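Local coordinates for protein lectin 2 (PDB 4TQJ) that binds glycans that carry N-acetylglucosamine at the non-reducing end, acting as a fungal lectin with a beta-propeller fold, at residues V13-A19 with V343-G349; T69-D73 with A399-S403; V113-Y119 with L169-R174; P229-L235 with P284-A288. The protein carries 1 engineered substitution. Residues are numbered along the deposited sequence.

Contact 1. Residues V13-A19 with V343-G349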
loop_
_atom_site.group_PDB
_atom_site.type_symbol
_atom_site.label_atom_id
_atom_site.label_comp_id
_atom_site.label_asym_id
_atom_site.label_seq_id
_atom_site.Cartn_x
_atom_site.Cartn_y
_atom_site.Cartn_z
ATOM N N VAL A 13 -9.230 -5.174 9.676
ATOM C CA VAL A 13 -8.235 -5.495 8.680
ATOM C C VAL A 13 -9.002 -5.821 7.407
ATOM O O VAL A 13 -10.015 -6.516 7.449
ATOM C CB VAL A 13 -7.392 -6.703 9.116
ATOM C CG1 VAL A 13 -6.425 -7.095 8.018
ATOM C CG2 VAL A 13 -6.651 -6.399 10.430
ATOM N N ALA A 14 -8.541 -5.308 6.276
ATOM C CA ALA A 14 -9.273 -5.498 5.028
ATOM C C ALA A 14 -9.340 -6.992 4.679
ATOM O O ALA A 14 -8.351 -7.713 4.838
ATOM C CB ALA A 14 -8.611 -4.718 3.921
ATOM N N SER A 15 -10.508 -7.451 4.233
ATOM C CA SER A 15 -10.686 -8.845 3.840
ATOM C C SER A 15 -9.895 -9.186 2.570
ATOM O O SER A 15 -9.559 -10.344 2.319
ATOM C CB SER A 15 -12.173 -9.182 3.670
ATOM O OG SER A 15 -12.665 -8.780 2.403
ATOM N N ARG A 16 -9.583 -8.165 1.782
ATOM C CA ARG A 16 -8.772 -8.345 0.586
ATOM C C ARG A 16 -7.661 -7.310 0.648
ATOM O O ARG A 16 -7.919 -6.116 0.548
ATOM C CB ARG A 16 -9.630 -8.171 -0.672
ATOM C CG ARG A 16 -8.911 -8.519 -1.975
ATOM C CD ARG A 16 -9.836 -8.469 -3.201
ATOM N NE ARG A 16 -9.034 -8.529 -4.418
ATOM C CZ ARG A 16 -8.895 -9.606 -5.182
ATOM N NH1 ARG A 16 -9.552 -10.720 -4.882
ATOM N NH2 ARG A 16 -8.105 -9.562 -6.253
ATOM N N GLY A 17 -6.430 -7.771 0.857
ATOM C CA GLY A 17 -5.291 -6.885 0.968
ATOM C C GLY A 17 -4.014 -7.554 1.465
ATOM O O GLY A 17 -3.891 -8.785 1.516
ATOM N N PHE A 18 -3.042 -6.733 1.836
ATOM C CA PHE A 18 -1.765 -7.255 2.282
ATOM C C PHE A 18 -1.523 -6.774 3.697
ATOM O O PHE A 18 -0.884 -5.742 3.913
ATOM C CB PHE A 18 -0.649 -6.811 1.341
ATOM C CG PHE A 18 -0.944 -7.077 -0.110
ATOM C CD1 PHE A 18 -0.402 -8.182 -0.754
ATOM C CD2 PHE A 18 -1.766 -6.232 -0.827
ATOM C CE1 PHE A 18 -0.677 -8.439 -2.082
ATOM C CE2 PHE A 18 -2.043 -6.482 -2.164
ATOM C CZ PHE A 18 -1.501 -7.589 -2.788
ATOM N N ALA A 19 -2.059 -7.505 4.675
ATOM C CA ALA A 19 -1.938 -7.042 6.054
ATOM C C ALA A 19 -0.484 -6.848 6.490
ATOM O O ALA A 19 0.383 -7.672 6.194
ATOM C CB ALA A 19 -2.684 -7.986 7.035
ATOM N N VAL A 343 -5.869 -13.572 8.424
ATOM C CA VAL A 343 -5.972 -12.339 7.635
ATOM C C VAL A 343 -5.394 -12.539 6.235
ATOM O O VAL A 343 -4.529 -13.367 6.040
ATOM C CB VAL A 343 -5.212 -11.150 8.303
ATOM C CG1 VAL A 343 -5.871 -10.716 9.616
ATOM C CG2 VAL A 343 -3.750 -11.485 8.509
ATOM N N ASP A 344 -5.859 -11.759 5.268
ATOM C CA ASP A 344 -5.312 -11.828 3.923
ATOM C C ASP A 344 -3.946 -11.149 3.919
ATOM O O ASP A 344 -3.817 -9.976 4.283
ATOM C CB ASP A 344 -6.256 -11.146 2.924
ATOM C CG ASP A 344 -5.899 -11.436 1.479
ATOM O OD1 ASP A 344 -5.129 -12.398 1.245
ATOM O OD2 ASP A 344 -6.396 -10.701 0.576
ATOM N N LEU A 345 -2.927 -11.905 3.534
ATOM C CA LEU A 345 -1.579 -11.371 3.389
ATOM C C LEU A 345 -1.208 -11.187 1.921
ATOM O O LEU A 345 -0.142 -10.631 1.612
ATOM C CB LEU A 345 -0.568 -12.315 4.027
ATOM C CG LEU A 345 -0.704 -12.539 5.521
ATOM C CD1 LEU A 345 0.191 -13.718 5.969
ATOM C CD2 LEU A 345 -0.353 -11.253 6.243
ATOM N N THR A 346 -2.074 -11.656 1.018
ATOM C CA THR A 346 -1.671 -11.826 -0.383
ATOM C C THR A 346 -2.576 -11.185 -1.436
ATOM O O THR A 346 -2.377 -11.404 -2.627
ATOM C CB THR A 346 -1.547 -13.318 -0.748
ATOM O OG1 THR A 346 -2.859 -13.893 -0.821
ATOM C CG2 THR A 346 -0.716 -14.048 0.277
ATOM N N GLY A 347 -3.581 -10.428 -1.006
ATOM C CA GLY A 347 -4.418 -9.682 -1.930
ATOM C C GLY A 347 -5.480 -10.432 -2.719
ATOM O O GLY A 347 -6.084 -9.858 -3.634
ATOM N N ASP A 348 -5.725 -11.702 -2.395
ATOM C CA ASP A 348 -6.740 -12.448 -3.124
ATOM C C ASP A 348 -8.090 -12.540 -2.383
ATOM O O ASP A 348 -8.999 -13.209 -2.847
ATOM C CB ASP A 348 -6.225 -13.842 -3.514
ATOM C CG ASP A 348 -6.129 -14.786 -2.324
ATOM O OD1 ASP A 348 -6.155 -14.297 -1.174
ATOM O OD2 ASP A 348 -6.020 -16.011 -2.539
ATOM N N GLY A 349 -8.224 -11.862 -1.244
ATOM C CA GLY A 349 -9.473 -11.894 -0.482
ATOM C C GLY A 349 -9.751 -13.200 0.258
ATOM O O GLY A 349 -10.829 -13.396 0.830
HETATM O O HOH W 1 -5.610 -7.388 4.290
HETATM O O HOH W 2 -8.029 -10.151 6.113
HETATM O O HOH W 3 -12.497 -11.223 0.970
#

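Contact 2. Residues T69-D73 with A399-S403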
loop_
_atom_site.group_PDB
_atom_site.type_symbol
_atom_site.label_atom_id
_atom_site.label_comp_id
_atom_site.label_asym_id
_atom_site.label_seq_id
_atom_site.Cartn_x
_atom_site.Cartn_y
_atom_site.Cartn_z
ATOM N N THR A 69 -5.626 10.667 5.442
ATOM C CA THR A 69 -4.742 10.390 4.309
ATOM C C THR A 69 -4.900 8.981 3.750
ATOM O O THR A 69 -4.483 8.695 2.627
ATOM C CB THR A 69 -3.271 10.542 4.708
ATOM O OG1 THR A 69 -2.964 9.599 5.743
ATOM C CG2 THR A 69 -3.005 11.942 5.218
ATOM N N GLY A 70 -5.479 8.092 4.547
ATOM C CA GLY A 70 -5.558 6.697 4.170
ATOM C C GLY A 70 -4.387 5.933 4.749
ATOM O O GLY A 70 -4.279 4.724 4.571
ATOM N N LYS A 71 -3.504 6.642 5.441
ATOM C CA LYS A 71 -2.365 6.007 6.102
ATOM C C LYS A 71 -2.621 5.838 7.599
ATOM O O LYS A 71 -3.063 6.765 8.268
ATOM C CB LYS A 71 -1.086 6.818 5.886
ATOM C CG LYS A 71 -0.331 6.510 4.597
ATOM C CD LYS A 71 -1.202 6.701 3.377
ATOM C CE LYS A 71 -0.360 6.909 2.124
ATOM N NZ LYS A 71 -0.574 5.835 1.118
ATOM N N GLY A 72 -2.332 4.654 8.124
ATOM C CA GLY A 72 -2.573 4.377 9.526
ATOM C C GLY A 72 -1.557 4.972 10.480
ATOM O O GLY A 72 -0.351 4.821 10.307
ATOM N N ASP A 73 -2.068 5.642 11.505
ATOM C CA ASP A 73 -1.258 6.314 12.496
ATOM C C ASP A 73 -1.264 5.511 13.775
ATOM O O ASP A 73 -2.199 4.740 14.017
ATOM C CB ASP A 73 -1.854 7.686 12.787
ATOM C CG ASP A 73 -2.117 8.472 11.527
ATOM O OD1 ASP A 73 -1.162 8.658 10.750
ATOM O OD2 ASP A 73 -3.279 8.879 11.309
ATOM N N ALA A 399 -2.576 -5.038 10.682
ATOM C CA ALA A 399 -3.285 -3.845 10.218
ATOM C C ALA A 399 -2.856 -3.499 8.795
ATOM O O ALA A 399 -1.763 -3.846 8.381
ATOM C CB ALA A 399 -3.016 -2.668 11.143
ATOM N N ASN A 400 -3.726 -2.835 8.042
ATOM C CA ASN A 400 -3.343 -2.340 6.724
ATOM C C ASN A 400 -2.854 -0.903 6.853
ATOM O O ASN A 400 -3.640 0.043 6.959
ATOM C CB ASN A 400 -4.499 -2.444 5.728
ATOM C CG ASN A 400 -5.115 -3.839 5.694
ATOM O OD1 ASN A 400 -6.032 -4.140 6.453
ATOM N ND2 ASN A 400 -4.611 -4.689 4.812
ATOM N N LEU A 401 -1.542 -0.744 6.879
ATOM C CA LEU A 401 -0.959 0.577 7.031
ATOM C C LEU A 401 -1.388 1.498 5.903
ATOM O O LEU A 401 -1.600 2.682 6.112
ATOM C CB LEU A 401 0.556 0.461 7.100
ATOM C CG LEU A 401 0.938 -0.234 8.404
ATOM C CD1 LEU A 401 2.405 -0.579 8.428
ATOM C CD2 LEU A 401 0.574 0.678 9.564
ATOM N N ASP A 402 -1.527 0.934 4.710
ATOM C CA ASP A 402 -2.050 1.665 3.565
ATOM C C ASP A 402 -3.498 1.250 3.283
ATOM O O ASP A 402 -3.751 0.317 2.525
ATOM C CB ASP A 402 -1.163 1.409 2.345
ATOM C CG ASP A 402 0.180 2.125 2.438
ATOM O OD1 ASP A 402 0.188 3.349 2.714
ATOM O OD2 ASP A 402 1.227 1.465 2.241
ATOM N N SER A 403 -4.451 1.939 3.903
ATOM C CA SER A 403 -5.865 1.649 3.676
ATOM C C SER A 403 -6.548 2.755 2.869
ATOM O O SER A 403 -7.343 2.483 1.963
ATOM C CB SER A 403 -6.594 1.454 5.003
ATOM O OG SER A 403 -7.426 2.568 5.287
HETATM O O HOH W 4 -5.365 3.306 7.069
#

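Contact 3. Residues V113-Y119 with L169-R174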
loop_
_atom_site.group_PDB
_atom_site.type_symbol
_atom_site.label_atom_id
_atom_site.label_comp_id
_atom_site.label_asym_id
_atom_site.label_seq_id
_atom_site.Cartn_x
_atom_site.Cartn_y
_atom_site.Cartn_z
ATOM N N VAL A 113 -8.871 -0.176 31.923
ATOM C CA VAL A 113 -8.918 -1.345 31.048
ATOM C C VAL A 113 -9.875 -2.412 31.603
ATOM O O VAL A 113 -10.468 -3.189 30.841
ATOM C CB VAL A 113 -7.493 -1.931 30.850
ATOM C CG1 VAL A 113 -7.540 -3.344 30.290
ATOM C CG2 VAL A 113 -6.668 -1.011 29.967
ATOM N N GLU A 114 -10.044 -2.432 32.926
ATOM C CA GLU A 114 -10.922 -3.412 33.588
ATOM C C GLU A 114 -12.425 -3.089 33.513
ATOM O O GLU A 114 -13.264 -3.928 33.854
ATOM C CB GLU A 114 -10.537 -3.546 35.066
ATOM C CG GLU A 114 -9.077 -3.910 35.309
ATOM C CD GLU A 114 -8.150 -2.696 35.402
ATOM O OE1 GLU A 114 -8.585 -1.552 35.126
ATOM O OE2 GLU A 114 -6.966 -2.889 35.761
ATOM N N LYS A 115 -12.764 -1.873 33.098
ATOM C CA LYS A 115 -14.153 -1.416 33.146
ATOM C C LYS A 115 -14.654 -0.888 31.798
ATOM O O LYS A 115 -15.837 -0.986 31.480
ATOM C CB LYS A 115 -14.310 -0.315 34.203
ATOM C CG LYS A 115 -13.748 -0.676 35.583
ATOM C CD LYS A 115 -13.910 0.483 36.572
ATOM C CE LYS A 115 -15.374 0.740 36.899
ATOM N NZ LYS A 115 -15.586 1.860 37.891
ATOM N N HIS A 116 -13.744 -0.323 31.011
ATOM C CA HIS A 116 -14.128 0.413 29.820
ATOM C C HIS A 116 -13.507 -0.132 28.532
ATOM O O HIS A 116 -12.519 -0.872 28.557
ATOM C CB HIS A 116 -13.757 1.885 29.996
ATOM C CG HIS A 116 -14.118 2.435 31.340
ATOM N ND1 HIS A 116 -13.173 2.830 32.261
ATOM C CD2 HIS A 116 -15.322 2.640 31.923
ATOM C CE1 HIS A 116 -13.778 3.262 33.352
ATOM N NE2 HIS A 116 -15.082 3.159 33.171
ATOM N N LEU A 117 -14.112 0.250 27.411
ATOM C CA LEU A 117 -13.586 -0.043 26.081
ATOM C C LEU A 117 -13.339 1.267 25.359
ATOM O O LEU A 117 -14.172 2.161 25.418
ATOM C CB LEU A 117 -14.604 -0.850 25.270
ATOM C CG LEU A 117 -14.979 -2.201 25.880
ATOM C CD1 LEU A 117 -16.281 -2.737 25.281
ATOM C CD2 LEU A 117 -13.827 -3.171 25.681
ATOM N N ARG A 118 -12.210 1.366 24.666
ATOM C CA ARG A 118 -11.907 2.517 23.827
ATOM C C ARG A 118 -11.565 2.054 22.420
ATOM O O ARG A 118 -10.687 1.221 22.239
ATOM C CB ARG A 118 -10.764 3.342 24.437
ATOM C CG ARG A 118 -11.233 4.263 25.569
ATOM C CD ARG A 118 -10.104 4.669 26.532
ATOM N NE ARG A 118 -9.633 3.552 27.346
ATOM C CZ ARG A 118 -8.635 3.634 28.222
ATOM N NH1 ARG A 118 -8.017 4.787 28.416
ATOM N NH2 ARG A 118 -8.263 2.566 28.919
ATOM N N TYR A 119 -12.272 2.598 21.435
ATOM C CA TYR A 119 -12.109 2.227 20.029
ATOM C C TYR A 119 -11.846 3.462 19.189
ATOM O O TYR A 119 -12.139 4.583 19.607
ATOM C CB TYR A 119 -13.396 1.613 19.487
ATOM C CG TYR A 119 -13.830 0.287 20.080
ATOM C CD1 TYR A 119 -12.913 -0.697 20.411
ATOM C CD2 TYR A 119 -15.179 0.014 20.269
ATOM C CE1 TYR A 119 -13.337 -1.922 20.945
ATOM C CE2 TYR A 119 -15.604 -1.194 20.787
ATOM C CZ TYR A 119 -14.688 -2.155 21.129
ATOM O OH TYR A 119 -15.128 -3.364 21.628
ATOM N N LEU A 169 -17.234 -6.368 31.493
ATOM C CA LEU A 169 -16.345 -7.119 30.632
ATOM C C LEU A 169 -16.357 -8.612 30.920
ATOM O O LEU A 169 -16.062 -9.402 30.032
ATOM C CB LEU A 169 -14.933 -6.557 30.715
ATOM C CG LEU A 169 -14.891 -5.165 30.099
ATOM C CD1 LEU A 169 -13.690 -4.395 30.611
ATOM C CD2 LEU A 169 -14.897 -5.275 28.577
ATOM N N ASP A 170 -16.725 -9.009 32.141
ATOM C CA ASP A 170 -16.839 -10.436 32.440
ATOM C C ASP A 170 -18.202 -11.060 32.102
ATOM O O ASP A 170 -18.394 -12.264 32.272
ATOM C CB ASP A 170 -16.409 -10.748 33.891
ATOM C CG ASP A 170 -17.362 -10.182 34.940
ATOM O OD1 ASP A 170 -18.276 -9.397 34.601
ATOM O OD2 ASP A 170 -17.182 -10.512 36.130
ATOM N N ARG A 171 -19.131 -10.257 31.586
ATOM C CA ARG A 171 -20.475 -10.736 31.315
ATOM C C ARG A 171 -21.001 -10.446 29.903
ATOM O O ARG A 171 -21.771 -11.231 29.354
ATOM C CB ARG A 171 -21.443 -10.161 32.360
ATOM C CG ARG A 171 -21.188 -10.680 33.775
ATOM C CD ARG A 171 -22.116 -10.065 34.824
ATOM N NE ARG A 171 -23.525 -10.262 34.507
ATOM C CZ ARG A 171 -24.211 -11.376 34.763
ATOM N NH1 ARG A 171 -23.616 -12.415 35.333
ATOM N NH2 ARG A 171 -25.495 -11.451 34.430
ATOM N N HIS A 172 -20.558 -9.336 29.329
ATOM C CA HIS A 172 -21.184 -8.747 28.143
ATOM C C HIS A 172 -20.166 -8.420 27.057
ATOM O O HIS A 172 -18.967 -8.357 27.324
ATOM C CB HIS A 172 -21.930 -7.473 28.557
ATOM C CG HIS A 172 -22.779 -7.656 29.779
ATOM N ND1 HIS A 172 -22.652 -6.863 30.900
ATOM C CD2 HIS A 172 -23.730 -8.573 30.072
ATOM C CE1 HIS A 172 -23.504 -7.272 31.824
ATOM N NE2 HIS A 172 -24.171 -8.308 31.347
ATOM N N LEU A 173 -20.659 -8.203 25.839
ATOM C CA LEU A 173 -19.820 -7.853 24.701
ATOM C C LEU A 173 -20.341 -6.595 24.026
ATOM O O LEU A 173 -21.543 -6.430 23.856
ATOM C CB LEU A 173 -19.805 -8.987 23.677
ATOM C CG LEU A 173 -19.267 -10.328 24.199
ATOM C CD1 LEU A 173 -19.665 -11.440 23.249
ATOM C CD2 LEU A 173 -17.742 -10.266 24.377
ATOM N N ARG A 174 -19.434 -5.712 23.626
ATOM C CA ARG A 174 -19.845 -4.503 22.939
ATOM C C ARG A 174 -18.988 -4.294 21.704
ATOM O O ARG A 174 -17.783 -4.113 21.808
ATOM C CB ARG A 174 -19.782 -3.295 23.884
ATOM C CG ARG A 174 -20.972 -3.241 24.873
ATOM C CD ARG A 174 -20.654 -2.374 26.092
ATOM N NE ARG A 174 -19.621 -3.003 26.912
ATOM C CZ ARG A 174 -19.078 -2.464 28.001
ATOM N NH1 ARG A 174 -19.452 -1.265 28.426
ATOM N NH2 ARG A 174 -18.140 -3.127 28.658
HETATM O O HOH W 5 -16.151 -4.782 33.707
HETATM O O HOH W 6 -17.930 0.369 30.270
HETATM O O HOH W 7 -17.753 -2.871 31.357
#

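Contact 4. Residues P229-L235 with P284-A288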
loop_
_atom_site.group_PDB
_atom_site.type_symbol
_atom_site.label_atom_id
_atom_site.label_comp_id
_atom_site.label_asym_id
_atom_site.label_seq_id
_atom_site.Cartn_x
_atom_site.Cartn_y
_atom_site.Cartn_z
ATOM N N PRO A 229 -17.324 -17.846 22.526
ATOM C CA PRO A 229 -17.022 -16.655 21.724
ATOM C C PRO A 229 -18.174 -16.267 20.795
ATOM O O PRO A 229 -18.824 -17.145 20.232
ATOM C CB PRO A 229 -15.787 -17.077 20.910
ATOM C CG PRO A 229 -15.739 -18.578 21.000
ATOM C CD PRO A 229 -16.328 -18.916 22.328
ATOM N N ARG A 230 -18.427 -14.969 20.665
ATOM C CA ARG A 230 -19.446 -14.463 19.749
ATOM C C ARG A 230 -18.856 -13.408 18.829
ATOM O O ARG A 230 -17.989 -12.627 19.233
ATOM C CB ARG A 230 -20.635 -13.883 20.512
ATOM C CG ARG A 230 -21.606 -14.958 21.020
ATOM C CD ARG A 230 -22.147 -14.578 22.397
ATOM N NE ARG A 230 -21.154 -14.830 23.444
ATOM C CZ ARG A 230 -21.202 -14.316 24.673
ATOM N NH1 ARG A 230 -22.198 -13.501 25.024
ATOM N NH2 ARG A 230 -20.248 -14.608 25.548
ATOM N N PHE A 231 -19.369 -13.372 17.606
ATOM C CA PHE A 231 -18.831 -12.507 16.568
ATOM C C PHE A 231 -19.928 -11.811 15.783
ATOM O O PHE A 231 -21.051 -12.314 15.668
ATOM C CB PHE A 231 -18.016 -13.336 15.573
ATOM C CG PHE A 231 -17.039 -14.269 16.208
ATOM C CD1 PHE A 231 -15.730 -13.869 16.441
ATOM C CD2 PHE A 231 -17.419 -15.549 16.567
ATOM C CE1 PHE A 231 -14.811 -14.731 17.019
ATOM C CE2 PHE A 231 -16.508 -16.427 17.154
ATOM C CZ PHE A 231 -15.194 -16.016 17.372
ATOM N N VAL A 232 -19.590 -10.669 15.203
ATOM C CA VAL A 232 -20.458 -10.054 14.204
ATOM C C VAL A 232 -19.722 -10.020 12.877
ATOM O O VAL A 232 -18.547 -9.679 12.826
ATOM C CB VAL A 232 -20.921 -8.647 14.620
ATOM C CG1 VAL A 232 -21.906 -8.757 15.772
ATOM C CG2 VAL A 232 -19.728 -7.801 15.018
ATOM N N ALA A 233 -20.402 -10.390 11.802
ATOM C CA ALA A 233 -19.711 -10.574 10.535
ATOM C C ALA A 233 -20.736 -10.816 9.460
ATOM O O ALA A 233 -21.768 -11.415 9.725
ATOM C CB ALA A 233 -18.750 -11.769 10.627
ATOM N N ASP A 234 -20.463 -10.348 8.247
ATOM C CA ASP A 234 -21.360 -10.606 7.140
ATOM C C ASP A 234 -21.212 -12.045 6.681
ATOM O O ASP A 234 -20.166 -12.421 6.153
ATOM C CB ASP A 234 -21.061 -9.675 5.974
ATOM C CG ASP A 234 -22.107 -9.761 4.894
ATOM O OD1 ASP A 234 -23.092 -10.511 5.091
ATOM O OD2 ASP A 234 -21.959 -9.062 3.866
ATOM N N LEU A 235 -22.273 -12.828 6.879
ATOM C CA LEU A 235 -22.317 -14.236 6.497
ATOM C C LEU A 235 -23.196 -14.487 5.265
ATOM O O LEU A 235 -23.358 -15.628 4.841
ATOM C CB LEU A 235 -22.867 -15.064 7.672
ATOM C CG LEU A 235 -22.124 -14.885 9.004
ATOM C CD1 LEU A 235 -22.716 -15.786 10.098
ATOM C CD2 LEU A 235 -20.641 -15.133 8.848
ATOM N N PRO A 284 -8.225 -20.792 20.052
ATOM C CA PRO A 284 -8.758 -19.567 19.448
ATOM C C PRO A 284 -9.611 -19.814 18.193
ATOM O O PRO A 284 -9.258 -20.615 17.300
ATOM C CB PRO A 284 -7.504 -18.736 19.127
ATOM C CG PRO A 284 -6.324 -19.609 19.402
ATOM C CD PRO A 284 -6.782 -20.700 20.341
ATOM N N ARG A 285 -10.752 -19.134 18.150
ATOM C CA ARG A 285 -11.659 -19.210 17.006
ATOM C C ARG A 285 -11.835 -17.844 16.313
ATOM O O ARG A 285 -11.710 -16.799 16.948
ATOM C CB ARG A 285 -12.987 -19.836 17.419
ATOM C CG ARG A 285 -12.946 -21.394 17.460
ATOM C CD ARG A 285 -13.765 -21.991 18.611
ATOM N NE ARG A 285 -13.225 -21.630 19.928
ATOM C CZ ARG A 285 -13.873 -21.827 21.082
ATOM N NH1 ARG A 285 -15.082 -22.392 21.090
ATOM N NH2 ARG A 285 -13.321 -21.455 22.224
ATOM N N PHE A 286 -12.093 -17.862 15.006
ATOM C CA PHE A 286 -12.206 -16.625 14.223
ATOM C C PHE A 286 -13.266 -16.784 13.137
ATOM O O PHE A 286 -13.556 -17.895 12.686
ATOM C CB PHE A 286 -10.887 -16.280 13.501
ATOM C CG PHE A 286 -9.688 -16.135 14.402
ATOM C CD1 PHE A 286 -9.197 -14.879 14.729
ATOM C CD2 PHE A 286 -9.023 -17.258 14.885
ATOM C CE1 PHE A 286 -8.069 -14.742 15.556
ATOM C CE2 PHE A 286 -7.920 -17.138 15.698
ATOM C CZ PHE A 286 -7.435 -15.873 16.038
ATOM N N ILE A 287 -13.828 -15.661 12.710
ATOM C CA ILE A 287 -14.610 -15.624 11.491
ATOM C C ILE A 287 -13.772 -14.812 10.518
ATOM O O ILE A 287 -13.329 -13.713 10.847
ATOM C CB ILE A 287 -15.968 -14.922 11.678
ATOM C CG1 ILE A 287 -16.776 -15.575 12.810
ATOM C CG2 ILE A 287 -16.742 -14.925 10.354
ATOM C CD1 ILE A 287 -16.908 -17.089 12.666
ATOM N N ALA A 288 -13.527 -15.360 9.343
ATOM C CA ALA A 288 -12.757 -14.654 8.322
ATOM C C ALA A 288 -13.191 -15.151 6.956
ATOM O O ALA A 288 -13.722 -16.259 6.845
ATOM C CB ALA A 288 -11.267 -14.890 8.524
#

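Contact 1. Residues V13-A19 with V343-G349
The two loops run past each other at close range, with CA atoms 3.8 Å apart at Arg16 and Gly349 and 4.1 Å apart at Gly17 and Gly347. Backbone hydrogen bonds join Gly347 N to Gly17 O (3.0 Å) and Ala19 N to Asp344 O (3.1 Å). Asp344 organises the turn. Asp344 OD1 takes Thr346 N in an Asx turn, while Asp344 OD2 accepts from Gly17 N (2.9 Å) and Gly349 N (2.8 Å). Gly347 has positive phi, and its CA lies over the face of the Phe18 ring, 4.0 Å from the centroid, a CH-pi contact. A CB there would clash with Phe18 CZ. Ala19 CB packs on Val343 CG2 at 3.9 Å. The Arg16 guanidinium lies over Gly347 O, but hydrogen-bonds to Asn91 of the second subunit. In the propeller, residues 343-349 leave the end of strand 339-343 of one blade. Residues 13-19 lead into strand 20-25 of the next blade, whose strand 395-399 brings Met398 against Ala19, Val343 and Leu345.

Contact 2. Residues T69-D73 with A399-S403
Lys71 bends its side chain round to a salt bridge, with Lys71 NZ 3.1 Å from Asp402 OD1. The same two residues form a single beta bridge, CA atoms 5.0 Å apart. Two backbone hydrogen bonds hold it: Gly72 N to Leu401 O (2.9 Å) and Ser403 N to Gly70 O (2.9 Å). Lys71 CA adds a CA-H...O contact to Leu401 O at 3.4 Å. The pairing joins two adjacent blades of the beta-propeller. Residues 399-403 run on from the end of strand 395-399, the C-terminal strand that completes the blade begun by strands 20-25, 28-32 and 41-44. Residues 69-73 link strands 60-64 and 73-77 of the next blade. Thr69 shapes this loop with an ST turn, its OG1 accepting from Lys71 N at 3.0 Å. Gly70 follows at positive phi, where a CB would be jammed against the preceding carbonyl. Water 4 gives Gly70 O a hydrogen bond of 3.1 Å and lies 2.8 Å from Ser403 OG. Lys71 also packs on Ser403 of the second subunit.

Contact 3. Residues V113-Y119 with L169-R174
Leu169 begins the contact and points its side chain into the loop before strand 117-121. Leu169 CD1 rests on the backbone there, 3.4 Å from Val113 O and 3.3 Å from Glu114 O. Leu169 CD2 packs on Leu117 CD2 at 3.7 Å. The backbone of Leu169 is tied across by water 5, which accepts from Leu169 N (2.9 Å) and donates to Glu114 O (3.0 Å). The chain then swings away from the 113-119 segment and returns at Arg174, on strand 173-177. Leu117 CD1 lies over one face of the Arg174 guanidinium, 3.7 Å from Arg174 NE. Arg174 NH1 donates to water 6 (2.9 Å) and Arg174 NH2 to water 7 (2.7 Å). Water 6 lies 2.8 Å and water 7 2.7 Å from Lys115 O, so both bridge it to Arg174. Arg174 NH1 also bonds Phe160 O. At the backbone, Tyr119 OH donates to Arg174 O at 2.8 Å. These are the first strands of neighbouring propeller blades and the loops that lead into them; strand 173-177 also carries the short N-terminal strand 4-5 on its edge. Gln7, near the N-terminus, touches Leu169 and Tyr119 and bonds Arg174 N. No backbone-to-backbone hydrogen bond joins the segments, and strands 117-121 and 173-177 belong to separate sheets. Leucine packing, one tyrosine hydroxyl and bridging waters bring them together, so the interface is partly apolar and partly solvated.

Contact 4. Residues P229-L235 with P284-A288
This is an apolar contact between the innermost strands of two adjacent beta-propeller blades. Strands 230-233 and 285-288 run almost parallel, 8° apart, with their axes 8.1 Å apart at closest approach. That spacing is too wide for sheet pairing, and no hydrogen bond crosses between the segments. Each strand instead pairs within its own blade, as Phe231 does with Ile244. Ile287 is the central residue. Ile287 CG1 lies over the face of the Phe231 ring, 4.1 Å from the centroid, a CH-pi contact. Ile287 CG2 meets Ala233 CB at 3.8 Å and Leu235 CD2 at 4.2 Å. Ile287 also touches Ile244 on strand 242-246. The far end of the Phe231 ring reaches the other backbone, with Phe231 CZ 3.6 Å from Arg285 O. Near Pro229 the contact changes in character. Pro229 CG sits over the flat face of the Arg285 guanidinium, 3.7 Å from Arg285 CZ. Arg285 NE bonds His283 O and NH1 bonds Phe272 O, both in the loop that leads into strand 285-288. Just past strand 230-233, a backbone hydrogen bond links Asp234 to Gly296 of the neighbouring blade. Between these segments the contact rests on apolar packing, with the arginine taking part through its flat face.

All four contacts lie between adjacent blades of a seven-bladed propeller. Contacts 3 and 4 come in series along the chain, and both join the first strands of neighbouring four-stranded blades. Their centres are 18 Å apart, and Leu173 CD1 touches Arg230 CZ at 3.6 Å. Contacts 1 and 2 span far more sequence and cross each other. They flank the blade built from both chain ends, strands 20-25, 28-32, 41-44 and 395-399, and so close the ring. Their centres lie 13 Å apart, with a probable hydrogen bond between Ala14 N and Asn400 OD1 (2.8 Å). Both also touch the second subunit. Contacts 1 and 3 lie on opposite sides of the chain's centre, about 28 Å apart between centres.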